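PDB 6QV5: CHAD domain from Ricinus communis, which probably binds inorganic polyphosphate through its all-helical CHAD domain, a helical-bundle module that also binds a zinc ion. Local coordinates for residues 119-132 with 257-271. Residues are numbered along the deposited sequence; the frame is centred on the assembly and turned at random.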
loop_
_atom_site.group_PDB
_atom_site.type_symbol
_atom_site.label_atom_id
_atom_site.label_comp_id
_atom_site.label_asym_id
_atom_site.label_seq_id
_atom_site.Cartn_x
_atom_site.Cartn_y
_atom_site.Cartn_z
ATOM N N ALA A 119 -10.974 21.280 -25.220
ATOM C CA ALA A 119 -10.941 21.447 -23.767
ATOM C C ALA A 119 -12.207 20.915 -23.084
ATOM O O ALA A 119 -12.129 20.420 -21.958
ATOM C CB ALA A 119 -10.734 22.912 -23.416
ATOM N N ASN A 120 -13.365 21.021 -23.770
ATOM C CA ASN A 120 -14.679 20.595 -23.275
ATOM C C ASN A 120 -14.954 19.079 -23.383
ATOM O O ASN A 120 -15.969 18.607 -22.861
ATOM C CB ASN A 120 -15.784 21.396 -23.972
ATOM N N GLY A 121 -14.047 18.339 -24.026
ATOM C CA GLY A 121 -14.176 16.898 -24.237
ATOM C C GLY A 121 -13.753 15.998 -23.091
ATOM O O GLY A 121 -13.519 14.806 -23.307
ATOM N N LEU A 122 -13.669 16.542 -21.862
ATOM C CA LEU A 122 -13.280 15.767 -20.679
ATOM C C LEU A 122 -14.449 14.978 -20.070
ATOM O O LEU A 122 -14.218 14.066 -19.270
ATOM C CB LEU A 122 -12.581 16.648 -19.625
ATOM C CG LEU A 122 -11.268 17.332 -20.042
ATOM C CD1 LEU A 122 -10.876 18.399 -19.046
ATOM C CD2 LEU A 122 -10.129 16.328 -20.210
ATOM N N LEU A 123 -15.698 15.312 -20.467
ATOM C CA LEU A 123 -16.919 14.640 -20.009
ATOM C C LEU A 123 -17.019 13.222 -20.579
ATOM O O LEU A 123 -17.385 12.298 -19.849
ATOM C CB LEU A 123 -18.170 15.459 -20.366
ATOM C CG LEU A 123 -18.477 16.634 -19.444
ATOM C CD1 LEU A 123 -18.021 17.945 -20.058
ATOM C CD2 LEU A 123 -19.956 16.700 -19.128
ATOM N N GLU A 124 -16.676 13.051 -21.873
ATOM C CA GLU A 124 -16.680 11.746 -22.543
ATOM C C GLU A 124 -15.491 10.887 -22.090
ATOM O O GLU A 124 -15.583 9.659 -22.113
ATOM C CB GLU A 124 -16.761 11.881 -24.079
ATOM C CG GLU A 124 -15.593 12.600 -24.738
ATOM C CD GLU A 124 -15.833 13.052 -26.165
ATOM O OE1 GLU A 124 -16.109 12.188 -27.029
ATOM O OE2 GLU A 124 -15.732 14.273 -26.422
ATOM N N LEU A 125 -14.390 11.540 -21.660
ATOM C CA LEU A 125 -13.186 10.886 -21.141
ATOM C C LEU A 125 -13.487 10.298 -19.758
ATOM O O LEU A 125 -13.071 9.174 -19.474
ATOM C CB LEU A 125 -12.006 11.880 -21.077
ATOM C CG LEU A 125 -10.674 11.364 -20.507
ATOM C CD1 LEU A 125 -10.013 10.367 -21.440
ATOM C CD2 LEU A 125 -9.728 12.505 -20.227
ATOM N N ASN A 126 -14.235 11.051 -18.921
ATOM C CA ASN A 126 -14.660 10.645 -17.579
ATOM C C ASN A 126 -15.556 9.404 -17.656
ATOM O O ASN A 126 -15.459 8.532 -16.793
ATOM C CB ASN A 126 -15.388 11.791 -16.879
ATOM C CG ASN A 126 -15.615 11.551 -15.409
ATOM O OD1 ASN A 126 -14.730 11.771 -14.574
ATOM N ND2 ASN A 126 -16.808 11.094 -15.061
ATOM N N ALA A 127 -16.403 9.323 -18.703
ATOM C CA ALA A 127 -17.298 8.196 -18.968
ATOM C C ALA A 127 -16.496 6.970 -19.419
ATOM O O ALA A 127 -16.846 5.847 -19.048
ATOM C CB ALA A 127 -18.317 8.576 -20.030
ATOM N N LEU A 128 -15.415 7.191 -20.205
ATOM C CA LEU A 128 -14.525 6.135 -20.694
ATOM C C LEU A 128 -13.678 5.567 -19.549
ATOM O O LEU A 128 -13.544 4.350 -19.450
ATOM C CB LEU A 128 -13.639 6.645 -21.851
ATOM C CG LEU A 128 -12.677 5.637 -22.518
ATOM C CD1 LEU A 128 -13.430 4.565 -23.304
ATOM C CD2 LEU A 128 -11.710 6.347 -23.441
ATOM N N VAL A 129 -13.128 6.445 -18.683
ATOM C CA VAL A 129 -12.321 6.059 -17.520
ATOM C C VAL A 129 -13.184 5.257 -16.524
ATOM O O VAL A 129 -12.720 4.238 -16.010
ATOM C CB VAL A 129 -11.573 7.273 -16.893
ATOM C CG1 VAL A 129 -10.964 6.937 -15.531
ATOM C CG2 VAL A 129 -10.492 7.790 -17.839
ATOM N N GLN A 130 -14.457 5.677 -16.326
ATOM C CA GLN A 130 -15.434 5.005 -15.462
ATOM C C GLN A 130 -15.750 3.605 -15.996
ATOM O O GLN A 130 -15.908 2.678 -15.205
ATOM C CB GLN A 130 -16.722 5.837 -15.335
ATOM C CG GLN A 130 -17.583 5.464 -14.126
ATOM C CD GLN A 130 -18.831 6.306 -13.963
ATOM O OE1 GLN A 130 -19.002 7.370 -14.574
ATOM N NE2 GLN A 130 -19.736 5.845 -13.114
ATOM N N LYS A 131 -15.817 3.459 -17.337
ATOM C CA LYS A 131 -16.066 2.194 -18.031
ATOM C C LYS A 131 -14.893 1.233 -17.794
ATOM O O LYS A 131 -15.127 0.055 -17.527
ATOM C CB LYS A 131 -16.289 2.441 -19.536
ATOM C CG LYS A 131 -16.764 1.225 -20.325
ATOM C CD LYS A 131 -16.808 1.518 -21.821
ATOM C CE LYS A 131 -17.165 0.295 -22.629
ATOM N NZ LYS A 131 -17.210 0.589 -24.087
ATOM N N ILE A 132 -13.640 1.746 -17.861
ATOM C CA ILE A 132 -12.426 0.952 -17.635
ATOM C C ILE A 132 -12.332 0.531 -16.163
ATOM O O ILE A 132 -12.092 -0.645 -15.894
ATOM C CB ILE A 132 -11.125 1.649 -18.157
ATOM C CG1 ILE A 132 -11.235 2.104 -19.645
ATOM C CG2 ILE A 132 -9.871 0.785 -17.928
ATOM C CD1 ILE A 132 -11.472 1.001 -20.749
ATOM N N LEU A 257 -4.292 4.032 -22.462
ATOM C CA LEU A 257 -5.679 4.182 -22.908
ATOM C C LEU A 257 -5.733 4.827 -24.303
ATOM O O LEU A 257 -6.619 4.491 -25.086
ATOM C CB LEU A 257 -6.487 5.005 -21.878
ATOM C CG LEU A 257 -7.988 5.229 -22.134
ATOM C CD1 LEU A 257 -8.794 3.961 -21.897
ATOM C CD2 LEU A 257 -8.525 6.341 -21.260
ATOM N N ALA A 258 -4.776 5.730 -24.613
ATOM C CA ALA A 258 -4.671 6.413 -25.908
ATOM C C ALA A 258 -4.337 5.433 -27.038
ATOM O O ALA A 258 -4.866 5.574 -28.142
ATOM C CB ALA A 258 -3.618 7.507 -25.840
ATOM N N GLN A 259 -3.467 4.443 -26.754
ATOM C CA GLN A 259 -3.043 3.417 -27.711
ATOM C C GLN A 259 -4.162 2.415 -28.003
ATOM O O GLN A 259 -4.339 2.026 -29.159
ATOM C CB GLN A 259 -1.778 2.687 -27.219
ATOM C CG GLN A 259 -0.500 3.542 -27.220
ATOM C CD GLN A 259 0.015 3.903 -28.600
ATOM O OE1 GLN A 259 0.248 5.076 -28.910
ATOM N NE2 GLN A 259 0.218 2.910 -29.458
ATOM N N GLN A 260 -4.916 2.005 -26.963
ATOM C CA GLN A 260 -6.024 1.051 -27.088
ATOM C C GLN A 260 -7.301 1.699 -27.627
ATOM O O GLN A 260 -8.023 1.066 -28.399
ATOM C CB GLN A 260 -6.291 0.320 -25.758
ATOM C CG GLN A 260 -5.145 -0.581 -25.279
ATOM C CD GLN A 260 -4.828 -1.715 -26.230
ATOM O OE1 GLN A 260 -5.625 -2.640 -26.431
ATOM N NE2 GLN A 260 -3.649 -1.666 -26.832
ATOM N N GLN A 261 -7.574 2.954 -27.222
ATOM C CA GLN A 261 -8.744 3.726 -27.652
ATOM C C GLN A 261 -8.259 4.979 -28.417
ATOM O O GLN A 261 -8.083 6.039 -27.808
ATOM C CB GLN A 261 -9.643 4.111 -26.452
ATOM C CG GLN A 261 -10.035 2.957 -25.519
ATOM C CD GLN A 261 -11.068 2.021 -26.101
ATOM O OE1 GLN A 261 -12.140 2.433 -26.562
ATOM N NE2 GLN A 261 -10.772 0.731 -26.073
ATOM N N PRO A 262 -8.004 4.877 -29.745
ATOM C CA PRO A 262 -7.513 6.051 -30.493
ATOM C C PRO A 262 -8.570 7.130 -30.754
ATOM O O PRO A 262 -8.223 8.231 -31.185
ATOM C CB PRO A 262 -6.977 5.447 -31.804
ATOM C CG PRO A 262 -7.062 3.948 -31.638
ATOM C CD PRO A 262 -8.130 3.705 -30.631
ATOM N N GLN A 263 -9.851 6.812 -30.488
ATOM C CA GLN A 263 -11.006 7.701 -30.667
ATOM C C GLN A 263 -11.028 8.887 -29.693
ATOM O O GLN A 263 -11.401 9.991 -30.095
ATOM C CB GLN A 263 -12.341 6.920 -30.621
ATOM C CG GLN A 263 -12.302 5.580 -29.869
ATOM C CD GLN A 263 -12.974 5.632 -28.520
ATOM O OE1 GLN A 263 -14.126 5.219 -28.357
ATOM N NE2 GLN A 263 -12.265 6.121 -27.516
ATOM N N ALA A 264 -10.632 8.662 -28.425
ATOM C CA ALA A 264 -10.613 9.689 -27.377
ATOM C C ALA A 264 -9.217 10.298 -27.124
ATOM O O ALA A 264 -9.048 11.049 -26.159
ATOM C CB ALA A 264 -11.190 9.122 -26.086
ATOM N N ALA A 265 -8.240 10.008 -28.015
ATOM C CA ALA A 265 -6.846 10.474 -27.953
ATOM C C ALA A 265 -6.676 11.980 -27.720
ATOM O O ALA A 265 -5.759 12.372 -26.997
ATOM C CB ALA A 265 -6.091 10.045 -29.199
ATOM N N GLU A 266 -7.554 12.815 -28.320
ATOM C CA GLU A 266 -7.540 14.276 -28.174
ATOM C C GLU A 266 -7.833 14.686 -26.728
ATOM O O GLU A 266 -7.140 15.548 -26.185
ATOM C CB GLU A 266 -8.537 14.938 -29.137
ATOM C CG GLU A 266 -8.032 15.040 -30.565
ATOM C CD GLU A 266 -8.997 15.707 -31.525
ATOM O OE1 GLU A 266 -9.560 14.996 -32.388
ATOM O OE2 GLU A 266 -9.193 16.939 -31.415
ATOM N N ALA A 267 -8.846 14.047 -26.105
ATOM C CA ALA A 267 -9.245 14.276 -24.715
ATOM C C ALA A 267 -8.175 13.745 -23.756
ATOM O O ALA A 267 -7.939 14.359 -22.714
ATOM C CB ALA A 267 -10.577 13.598 -24.438
ATOM N N VAL A 268 -7.524 12.614 -24.124
ATOM C CA VAL A 268 -6.453 11.964 -23.359
ATOM C C VAL A 268 -5.232 12.894 -23.291
ATOM O O VAL A 268 -4.745 13.173 -22.195
ATOM C CB VAL A 268 -6.082 10.565 -23.937
ATOM C CG1 VAL A 268 -4.783 10.037 -23.335
ATOM C CG2 VAL A 268 -7.209 9.559 -23.736
ATOM N N GLN A 269 -4.755 13.372 -24.464
ATOM C CA GLN A 269 -3.602 14.267 -24.587
ATOM C C GLN A 269 -3.790 15.579 -23.819
ATOM O O GLN A 269 -2.815 16.099 -23.274
ATOM C CB GLN A 269 -3.243 14.522 -26.063
ATOM C CG GLN A 269 -2.584 13.331 -26.767
ATOM C CD GLN A 269 -1.144 13.123 -26.368
ATOM O OE1 GLN A 269 -0.837 12.444 -25.383
ATOM N NE2 GLN A 269 -0.226 13.699 -27.131
ATOM N N PHE A 270 -5.045 16.082 -23.738
ATOM C CA PHE A 270 -5.400 17.289 -22.989
ATOM C C PHE A 270 -5.204 17.045 -21.492
ATOM O O PHE A 270 -4.626 17.891 -20.807
ATOM C CB PHE A 270 -6.848 17.733 -23.290
ATOM C CG PHE A 270 -7.239 19.045 -22.646
ATOM C CD1 PHE A 270 -6.995 20.253 -23.287
ATOM C CD2 PHE A 270 -7.844 19.071 -21.393
ATOM C CE1 PHE A 270 -7.343 21.467 -22.684
ATOM C CE2 PHE A 270 -8.185 20.285 -20.788
ATOM C CZ PHE A 270 -7.936 21.473 -21.439
ATOM N N ALA A 271 -5.684 15.884 -20.996
ATOM C CA ALA A 271 -5.564 15.465 -19.602
ATOM C C ALA A 271 -4.100 15.193 -19.256
ATOM O O ALA A 271 -3.645 15.609 -18.193
ATOM C CB ALA A 271 -6.406 14.222 -19.355
#
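Leu125 and Leu257 act as reciprocal knobs between the start of helix 122-145 and the helical hairpin made by the end of helix 224-260 and the start of helix 265-281. Leu125 sits among Ala267, Val268, Ala271 and Leu257. With CG anti to its own amide nitrogen (chi1 178°), its branched end enters this hole and spreads two methyls, CD1 to Val268 CG2 at 3.7 Å and CD2 to Ala271 CB at 3.8 Å. Leu257, equally branched, fills a hole lined by Leu125, Leu128, Val129 and Ile132. It meets Leu128 tip to tip, CD2 to CD2 at 3.9 Å, and Leu128 CD2 also reaches Ala264 CB, at the N-cap of the second hairpin helix. The short methyl of Ala267 fits against Gly121 O (3.4 Å) and Leu125 CB (4.0 Å).

At the N-terminal end of segment 119-132, Phe270 supplies the ring contacts. Its flat face receives Ala119 CA, 4.0 Å from the centroid in a CH-pi contact, and Leu122 CD1 approaches CE2 obliquely at 3.7 Å.

No hydrogen bond joins the segments; the contact is apolar, and helices 122-132 and 265-271 cross at 95°. Beyond them, Val129 and Ile132 touch Trp101 of helix 82-108, while Val268 and Ala271 pack on Leu254 of helix 224-260.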